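Local coordinates for protein transcriptional regulator, SorC family (PDB 2O0M) that probably regulates transcription by binding DNA in response to a sugar-type effector, at residues I243-H248 and A313-A318. Numbering follows the deposited sequence.
Sequences IGRALH and AKAIRA. With PO4 (phosphate ion), chain C.
In the Rossmann-like, putative sugar-binding domain of this regulator, the C-terminal end of strand 238-245 meets helix 313-320, which follows strand 302-306, its parallel neighbour: strand-to-helix packing carried by the branched side chain of Ile-243 and the methyl of Ala-315, with Ile-316 beside them. Ile-243 CG2 lies over the helix backbone, 3.6 Å from Ala-315 O, and also approaches Ala-315 CB. That branch is anti to the backbone N of Ile-243, whereas CG1 stands beside it (chi1 -61°) and leads to CD1, which meets Ile-316 CG1 at 4.2 Å. The methyl of Ala-315, directed at the strand, sits 3.5 Å from Gly-244 O, consistent with a close approach of the backbones, 5.6 Å between Arg-245 CA and Ala-315 CA. No hydrogen bond joins the segments; polar links come from just before the helix, where Lys-312 NZ donates to Ile-243 O and Thr-311 O accepts a weak bond from Arg-245 NE. Ile-316 also touches Ala-335 and Ile-339 of helix 333-339. Arg-317, whose CB points away from the strand, instead grips a phosphate, probably from the crystallisation liquor: NE gives O4 a bent bond, and NH2 gives O1 a nearly straight one of 3.0 Å (166°).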
loop_
_atom_site.group_PDB
_atom_site.type_symbol
_atom_site.label_atom_id
_atom_site.label_comp_id
_atom_site.label_asym_id
_atom_site.label_seq_id
_atom_site.Cartn_x
_atom_site.Cartn_y
_atom_site.Cartn_z
ATOM N N ILE A 243 4.782 -1.193 -2.708
ATOM C CA ILE A 243 5.032 -0.893 -4.107
ATOM C C ILE A 243 5.383 -2.213 -4.746
ATOM O O ILE A 243 6.292 -2.914 -4.284
ATOM C CB ILE A 243 6.185 0.117 -4.259
ATOM C CG1 ILE A 243 5.835 1.437 -3.555
ATOM C CG2 ILE A 243 6.500 0.378 -5.728
ATOM C CD1 ILE A 243 7.051 2.289 -3.250
ATOM N N GLY A 244 4.669 -2.559 -5.808
ATOM C CA GLY A 244 4.872 -3.840 -6.472
ATOM C C GLY A 244 5.789 -3.733 -7.669
ATOM O O GLY A 244 5.916 -2.669 -8.279
ATOM N N ARG A 245 6.439 -4.849 -7.984
ATOM C CA ARG A 245 7.172 -5.007 -9.227
ATOM C C ARG A 245 6.112 -5.340 -10.289
ATOM O O ARG A 245 5.378 -6.329 -10.164
ATOM C CB ARG A 245 8.246 -6.095 -9.058
ATOM C CG ARG A 245 9.303 -5.702 -8.014
ATOM C CD ARG A 245 10.282 -6.807 -7.631
ATOM N NE ARG A 245 11.093 -7.200 -8.775
ATOM C CZ ARG A 245 10.915 -8.304 -9.499
ATOM N NH1 ARG A 245 9.951 -9.164 -9.200
ATOM N NH2 ARG A 245 11.699 -8.551 -10.533
ATOM N N ALA A 246 6.005 -4.487 -11.308
ATOM C CA ALA A 246 4.820 -4.426 -12.179
ATOM C C ALA A 246 4.423 -5.750 -12.834
ATOM O O ALA A 246 3.286 -6.185 -12.708
ATOM C CB ALA A 246 5.001 -3.364 -13.237
ATOM N N LEU A 247 5.341 -6.374 -13.563
ATOM C CA LEU A 247 4.982 -7.597 -14.287
ATOM C C LEU A 247 4.671 -8.751 -13.343
ATOM O O LEU A 247 3.761 -9.545 -13.600
ATOM C CB LEU A 247 6.053 -7.969 -15.319
ATOM C CG LEU A 247 6.243 -6.893 -16.400
ATOM C CD1 LEU A 247 7.171 -7.407 -17.489
ATOM C CD2 LEU A 247 4.915 -6.460 -17.039
ATOM N N HIS A 248 5.419 -8.834 -12.244
ATOM C CA HIS A 248 5.150 -9.813 -11.195
ATOM C C HIS A 248 3.738 -9.639 -10.632
ATOM O O HIS A 248 3.019 -10.623 -10.448
ATOM C CB HIS A 248 6.192 -9.683 -10.078
ATOM C CG HIS A 248 6.253 -10.868 -9.162
ATOM N ND1 HIS A 248 5.654 -10.883 -7.922
ATOM C CD2 HIS A 248 6.866 -12.068 -9.298
ATOM C CE1 HIS A 248 5.876 -12.049 -7.341
ATOM N NE2 HIS A 248 6.614 -12.786 -8.153
ATOM N N ALA A 313 14.257 -2.007 -5.793
ATOM C CA ALA A 313 14.860 -0.689 -5.985
ATOM C C ALA A 313 14.284 0.041 -7.207
ATOM O O ALA A 313 13.963 1.221 -7.140
ATOM C CB ALA A 313 16.367 -0.809 -6.106
ATOM N N LYS A 314 14.168 -0.659 -8.326
ATOM C CA LYS A 314 13.652 -0.044 -9.549
ATOM C C LYS A 314 12.188 0.368 -9.402
ATOM O O LYS A 314 11.802 1.474 -9.790
ATOM C CB LYS A 314 13.813 -0.990 -10.736
ATOM C CG LYS A 314 15.253 -1.191 -11.174
ATOM C CD LYS A 314 15.359 -2.290 -12.205
ATOM C CE LYS A 314 16.626 -2.179 -13.038
ATOM N NZ LYS A 314 17.857 -1.993 -12.226
ATOM N N ALA A 315 11.383 -0.514 -8.818
ATOM C CA ALA A 315 9.954 -0.228 -8.629
ATOM C C ALA A 315 9.768 0.953 -7.679
ATOM O O ALA A 315 8.923 1.825 -7.908
ATOM C CB ALA A 315 9.238 -1.445 -8.092
ATOM N N ILE A 316 10.538 0.964 -6.597
ATOM C CA ILE A 316 10.489 2.062 -5.622
ATOM C C ILE A 316 10.809 3.402 -6.298
ATOM O O ILE A 316 10.072 4.376 -6.153
ATOM C CB ILE A 316 11.444 1.810 -4.435
ATOM C CG1 ILE A 316 10.925 0.643 -3.586
ATOM C CG2 ILE A 316 11.578 3.055 -3.569
ATOM C CD1 ILE A 316 11.986 0.051 -2.649
ATOM N N ARG A 317 11.890 3.437 -7.063
ATOM C CA ARG A 317 12.261 4.656 -7.793
ATOM C C ARG A 317 11.139 5.139 -8.719
ATOM O O ARG A 317 10.842 6.327 -8.781
ATOM C CB ARG A 317 13.526 4.420 -8.617
ATOM C CG ARG A 317 14.790 4.361 -7.794
ATOM C CD ARG A 317 15.918 3.748 -8.586
ATOM N NE ARG A 317 16.114 4.428 -9.866
ATOM C CZ ARG A 317 16.483 3.823 -10.994
ATOM N NH1 ARG A 317 16.723 2.514 -11.024
ATOM N NH2 ARG A 317 16.623 4.529 -12.108
ATOM N N ALA A 318 10.509 4.214 -9.428
ATOM C CA ALA A 318 9.520 4.580 -10.439
ATOM C C ALA A 318 8.245 5.121 -9.803
ATOM O O ALA A 318 7.665 6.105 -10.279
ATOM C CB ALA A 318 9.214 3.400 -11.334
HETATM P P PO4 C . 15.307 7.786 -10.865
HETATM O O1 PO4 C . 15.670 7.379 -12.273
HETATM O O2 PO4 C . 16.506 7.881 -9.960
HETATM O O3 PO4 C . 14.608 9.117 -10.919
HETATM O O4 PO4 C . 14.361 6.768 -10.295
#